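Side-chain contacts in pheromone cOB1/lipoprotein, YaeC family (PDB 4EF1), which probably binds methionine as the lipid-attached, substrate-binding component of a transport system: residues Y38-Y41 with V42-N45; N56-H60 with V61-N65. All blocks are in the same frame, centred on the assembly; numbering follows the deposited sequence. Where two conformers were deposited one is given.

Overall arrangement
Along the chain the two contacts come in series, and each joins adjoining segments. Strand 31-37 ends first. Contact 1 follows, where loop 38-41 turns into the start of helix 43-50. That helix leads to strand 55-60, which packs in the same six-stranded sheet as 31-37. Contact 2 then covers the passage from this strand into helix 61-71. Neither contact encloses or crosses the other, but they touch: Tyr41 O packs against Phe58 CE2 and Phe63 CZ, Gln59 NE2 is hydrogen-bonded to Asn45 OD1, and Asn56 ND2 makes a weak bond to Pro44 O. Both line one lobe's side of the selenomethionine pocket. Together they tie the starts of two helices to the sheet beside the ligand.

Contact 1. Residues Y38-Y41 with V42-N45; sequences YTDY and VLPN. With MSE (selenomethionine), chain C.
In one of two conformers, Asp40 forms an Asx turn with Val42 that leads into helix 43-50. Asp40 OD2 accepts two backbone N-H groups. Leu43 N reaches it at 2.8 Å in a nearly straight bond (171°), on the syn side and close to the carboxylate plane. Val42 N lies 2.9 Å from OD2 but comes from well above that plane. Both donors approach the same face. With chi1 at 73°, Asp40 CG lies between its backbone N and carbonyl carbon, which curls the carboxylate back over the following residues. Because these bonds belong to one conformer, how fully the turn is formed is less certain. The other oxygen, OD1, rests 3.4 Å from Leu43 CB.

Tyr38 covers the turn from another direction. One face of its ring covers Pro44 CA, 4.2 Å from the ring centroid and almost on the normal, a CH-pi contact. Tyr38 CB also packs against Pro44 CG at 3.7 Å. Leu43 CB meets the same ring obliquely near CD1, and the two side chains cross at about a right angle.

A water links the backbone to the first helical turn. It donates to Tyr41 O at 2.8 Å and accepts from Asn45 ND2. Asn45 OD1 accepts from Gln59 and Asn56, so both ends of this buried amide are used.

The Tyr41 side chain turns to the ligand instead. The selenomethionine methyl carbon CE stands 3.3 Å above the ring plane, over its centre. Tyr41 OH is hydrogen-bonded to Asn178, on the other lobe. The Asx turn carries Tyr41 at its middle and leads into the helix, and the ring forms a wall of the ligand cleft of a two-lobed binding-protein fold.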
loop_
_atom_site.group_PDB
_atom_site.type_symbol
_atom_site.label_atom_id
_atom_site.label_comp_id
_atom_site.label_asym_id
_atom_site.label_seq_id
_atom_site.Cartn_x
_atom_site.Cartn_y
_atom_site.Cartn_z
ATOM N N TYR A 38 6.628 9.904 -6.957
ATOM C CA TYR A 38 7.468 8.742 -7.294
ATOM C C TYR A 38 6.559 7.602 -7.778
ATOM O O TYR A 38 5.471 7.395 -7.238
ATOM C CB TYR A 38 8.253 8.231 -6.075
ATOM C CG TYR A 38 9.245 9.218 -5.556
ATOM C CD1 TYR A 38 10.529 9.275 -6.078
ATOM C CD2 TYR A 38 8.899 10.144 -4.560
ATOM C CE1 TYR A 38 11.441 10.231 -5.648
ATOM C CE2 TYR A 38 9.824 11.099 -4.112
ATOM C CZ TYR A 38 11.090 11.127 -4.654
ATOM O OH TYR A 38 12.005 12.061 -4.245
ATOM N N THR A 39 7.006 6.897 -8.804
ATOM C CA THR A 39 6.243 5.823 -9.441
ATOM C C THR A 39 6.621 4.420 -8.935
ATOM O O THR A 39 6.051 3.448 -9.401
ATOM C CB THR A 39 6.478 5.896 -10.972
ATOM O OG1 THR A 39 7.867 5.716 -11.257
ATOM C CG2 THR A 39 6.050 7.263 -11.522
ATOM N N ASP A 40 7.534 4.348 -7.952
ATOM C CA ASP A 40 8.005 3.053 -7.448
ATOM C C ASP A 40 8.046 3.023 -5.933
ATOM O O ASP A 40 7.597 3.964 -5.264
ATOM C CB ASP A 40 9.402 2.783 -8.011
ATOM C CG ASP A 40 10.438 3.643 -7.352
ATOM O OD1 ASP A 40 10.194 4.859 -7.231
ATOM O OD2 ASP A 40 11.426 3.097 -6.885
ATOM N N TYR A 41 8.573 1.922 -5.371
ATOM C CA TYR A 41 8.607 1.746 -3.933
ATOM C C TYR A 41 10.023 1.762 -3.339
ATOM O O TYR A 41 10.176 1.555 -2.147
ATOM C CB TYR A 41 7.882 0.432 -3.509
ATOM C CG TYR A 41 6.366 0.308 -3.654
ATOM C CD1 TYR A 41 5.553 1.403 -3.928
ATOM C CD2 TYR A 41 5.742 -0.948 -3.482
ATOM C CE1 TYR A 41 4.182 1.264 -4.038
ATOM C CE2 TYR A 41 4.379 -1.071 -3.584
ATOM C CZ TYR A 41 3.608 0.029 -3.871
ATOM O OH TYR A 41 2.239 -0.082 -3.968
ATOM N N VAL A 42 11.032 2.083 -4.150
ATOM C CA VAL A 42 12.411 2.149 -3.740
ATOM C C VAL A 42 12.851 3.609 -3.613
ATOM O O VAL A 42 13.297 4.021 -2.554
ATOM C CB VAL A 42 13.309 1.360 -4.729
ATOM C CG1 VAL A 42 14.782 1.562 -4.432
ATOM C CG2 VAL A 42 12.938 -0.146 -4.697
ATOM N N LEU A 43 12.676 4.386 -4.679
ATOM C CA LEU A 43 13.174 5.760 -4.746
ATOM C C LEU A 43 12.687 6.722 -3.646
ATOM O O LEU A 43 13.487 7.542 -3.197
ATOM C CB LEU A 43 12.991 6.376 -6.140
ATOM C CG LEU A 43 13.898 5.804 -7.273
ATOM C CD1 LEU A 43 13.593 6.547 -8.576
ATOM C CD2 LEU A 43 15.407 5.900 -6.991
ATOM N N PRO A 44 11.431 6.613 -3.203
ATOM C CA PRO A 44 10.982 7.466 -2.069
ATOM C C PRO A 44 11.758 7.267 -0.770
ATOM O O PRO A 44 11.947 8.236 -0.004
ATOM C CB PRO A 44 9.516 7.106 -1.881
ATOM C CG PRO A 44 9.127 6.292 -3.057
ATOM C CD PRO A 44 10.334 5.746 -3.706
ATOM N N ASN A 45 12.167 6.031 -0.496
ATOM C CA ASN A 45 13.062 5.776 0.626
ATOM C C ASN A 45 14.485 6.257 0.361
ATOM O O ASN A 45 15.080 6.859 1.263
ATOM C CB ASN A 45 13.030 4.313 1.067
ATOM C CG ASN A 45 11.801 3.975 1.924
ATOM O OD1 ASN A 45 11.271 4.825 2.631
ATOM N ND2 ASN A 45 11.401 2.707 1.920
HETATM N N MSE C 301 -0.027 1.895 -1.114
HETATM C CA MSE C 301 0.485 0.474 -0.971
HETATM C C MSE C 301 -0.484 -0.434 -0.208
HETATM O O MSE C 301 -1.033 -0.018 0.824
HETATM O OXT MSE C 301 -0.665 -1.626 -0.575
HETATM C CB MSE C 301 1.877 0.427 -0.341
HETATM C CG MSE C 301 2.541 -0.955 -0.315
HETATM SE SE MSE C 301 4.145 -0.921 0.747
HETATM C CE MSE C 301 5.301 0.213 -0.410
HETATM O O HOH W 1 12.097 1.068 -0.237
#

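Contact 2. Residues N56-H60 with V61-N65; sequences NYFQH and VPFFN. With MSE (selenomethionine), chain C.
His60 is the N-cap of helix 61-71, and its ring reaches over the first turn to Phe63. CB starts beside Val61 N. A chi1 of 52° swings the ring round toward the helix start. ND1 accepts from Phe63 N at 3.3 Å, with the donor 18° out of the ring plane, and Pro62 CD packs beside the same atom. CE1 touches Phe63 CB at 3.5 Å. Selenium of the ligand stands 3.4 Å above one ring face, over its centre, while CD2 and NE2 both approach ligand CG. At the tip, NE2 is hydrogen-bonded to Asp113. Phe64 N donates to His60 O at 2.9 Å, the first main-chain bond of the helix.

Phe63 faces the ligand too, with CE of selenomethionine 3.4 Å above its ring. Gln59 OE1 lies in the plane of that ring, 3.3 Å from Phe63 CD1 at the edge. Gln59 NE2 donates to Asn45 OD1 and, weakly, to Asn56 OD1. The Phe58 ring meets Phe63 obliquely, their centroids 5.9 Å apart.

Since ND1 accepts, the imidazole proton is probably on NE2, facing Asp113. The two bonds would limit rotation of the ring and keep its face turned to the polarisable selenium.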
loop_
_atom_site.group_PDB
_atom_site.type_symbol
_atom_site.label_atom_id
_atom_site.label_comp_id
_atom_site.label_asym_id
_atom_site.label_seq_id
_atom_site.Cartn_x
_atom_site.Cartn_y
_atom_site.Cartn_z
ATOM N N ASN A 56 8.277 10.948 3.621
ATOM C CA ASN A 56 7.572 10.242 2.556
ATOM C C ASN A 56 6.237 9.678 3.033
ATOM O O ASN A 56 5.959 9.549 4.242
ATOM C CB ASN A 56 8.479 9.286 1.750
ATOM C CG ASN A 56 8.935 8.067 2.541
ATOM O OD1 ASN A 56 8.165 7.458 3.327
ATOM N ND2 ASN A 56 10.169 7.662 2.291
ATOM N N TYR A 57 5.382 9.424 2.053
ATOM C CA TYR A 57 4.030 8.967 2.247
ATOM C C TYR A 57 3.682 8.007 1.087
ATOM O O TYR A 57 3.188 8.424 0.031
ATOM C CB TYR A 57 3.103 10.195 2.229
ATOM C CG TYR A 57 1.618 9.904 2.426
ATOM C CD1 TYR A 57 1.145 8.830 3.213
ATOM C CD2 TYR A 57 0.664 10.750 1.853
ATOM C CE1 TYR A 57 -0.242 8.611 3.402
ATOM C CE2 TYR A 57 -0.694 10.536 2.032
ATOM C CZ TYR A 57 -1.157 9.479 2.785
ATOM O OH TYR A 57 -2.525 9.369 2.920
ATOM N N PHE A 58 3.935 6.716 1.309
ATOM C CA PHE A 58 3.713 5.688 0.282
ATOM C C PHE A 58 3.668 4.248 0.819
ATOM O O PHE A 58 3.147 3.373 0.136
ATOM C CB PHE A 58 4.803 5.795 -0.826
ATOM C CG PHE A 58 6.059 5.054 -0.497
ATOM C CD1 PHE A 58 6.979 5.588 0.388
ATOM C CD2 PHE A 58 6.328 3.834 -1.080
ATOM C CE1 PHE A 58 8.125 4.904 0.698
ATOM C CE2 PHE A 58 7.479 3.135 -0.764
ATOM C CZ PHE A 58 8.378 3.674 0.119
ATOM N N GLN A 59 4.258 3.981 1.981
ATOM C CA GLN A 59 4.453 2.594 2.466
ATOM C C GLN A 59 3.724 2.273 3.751
ATOM O O GLN A 59 3.480 3.170 4.564
ATOM C CB GLN A 59 5.942 2.337 2.708
ATOM C CG GLN A 59 6.587 3.102 3.851
ATOM C CD GLN A 59 8.112 3.150 3.819
ATOM O OE1 GLN A 59 8.777 2.143 3.550
ATOM N NE2 GLN A 59 8.678 4.348 4.101
ATOM N N HIS A 60 3.458 0.976 3.949
ATOM C CA HIS A 60 2.934 0.434 5.189
ATOM C C HIS A 60 4.070 -0.069 6.066
ATOM O O HIS A 60 5.192 -0.159 5.602
ATOM C CB HIS A 60 1.847 -0.633 4.936
ATOM C CG HIS A 60 2.234 -1.760 3.982
ATOM N ND1 HIS A 60 3.264 -2.609 4.229
ATOM C CD2 HIS A 60 1.592 -2.246 2.855
ATOM C CE1 HIS A 60 3.333 -3.545 3.245
ATOM N NE2 HIS A 60 2.312 -3.332 2.404
ATOM N N VAL A 61 3.791 -0.346 7.339
ATOM C CA VAL A 61 4.812 -0.713 8.339
ATOM C C VAL A 61 5.596 -1.995 8.026
ATOM O O VAL A 61 6.804 -2.014 8.154
ATOM C CB VAL A 61 4.261 -0.742 9.800
ATOM C CG1 VAL A 61 5.307 -1.272 10.795
ATOM C CG2 VAL A 61 3.815 0.670 10.229
ATOM N N PRO A 62 4.912 -3.067 7.590
ATOM C CA PRO A 62 5.720 -4.242 7.231
ATOM C C PRO A 62 6.739 -3.975 6.089
ATOM O O PRO A 62 7.882 -4.438 6.151
ATOM C CB PRO A 62 4.653 -5.287 6.867
ATOM C CG PRO A 62 3.441 -4.885 7.632
ATOM C CD PRO A 62 3.466 -3.371 7.625
ATOM N N PHE A 63 6.349 -3.173 5.091
ATOM C CA PHE A 63 7.249 -2.817 4.022
ATOM C C PHE A 63 8.395 -1.950 4.597
ATOM O O PHE A 63 9.550 -2.169 4.294
ATOM C CB PHE A 63 6.518 -2.045 2.922
ATOM C CG PHE A 63 7.397 -1.698 1.751
ATOM C CD1 PHE A 63 8.173 -0.568 1.778
ATOM C CD2 PHE A 63 7.425 -2.505 0.623
ATOM C CE1 PHE A 63 9.007 -0.244 0.708
ATOM C CE2 PHE A 63 8.244 -2.194 -0.455
ATOM C CZ PHE A 63 9.034 -1.053 -0.421
ATOM N N PHE A 64 8.010 -0.940 5.388
ATOM C CA PHE A 64 8.949 -0.022 6.068
ATOM C C PHE A 64 10.028 -0.820 6.837
ATOM O O PHE A 64 11.253 -0.544 6.697
ATOM C CB PHE A 64 8.135 0.909 7.009
ATOM C CG PHE A 64 8.958 1.818 7.881
ATOM C CD1 PHE A 64 9.436 3.019 7.394
ATOM C CD2 PHE A 64 9.210 1.492 9.210
ATOM C CE1 PHE A 64 10.194 3.855 8.192
ATOM C CE2 PHE A 64 9.962 2.325 10.021
ATOM C CZ PHE A 64 10.464 3.510 9.512
ATOM N N ASN A 65 9.594 -1.778 7.651
ATOM C CA ASN A 65 10.551 -2.580 8.475
ATOM C C ASN A 65 11.516 -3.388 7.601
ATOM O O ASN A 65 12.733 -3.497 7.898
ATOM C CB ASN A 65 9.813 -3.528 9.430
ATOM C CG ASN A 65 9.051 -2.806 10.549
ATOM O OD1 ASN A 65 9.254 -1.625 10.814
ATOM N ND2 ASN A 65 8.129 -3.521 11.177
HETATM N N MSE C 301 -0.027 1.895 -1.114
HETATM C CA MSE C 301 0.485 0.474 -0.971
HETATM C C MSE C 301 -0.484 -0.434 -0.208
HETATM O O MSE C 301 -1.033 -0.018 0.824
HETATM O OXT MSE C 301 -0.665 -1.626 -0.575
HETATM C CB MSE C 301 1.877 0.427 -0.341
HETATM C CG MSE C 301 2.541 -0.955 -0.315
HETATM SE SE MSE C 301 4.145 -0.921 0.747
HETATM C CE MSE C 301 5.301 0.213 -0.410
#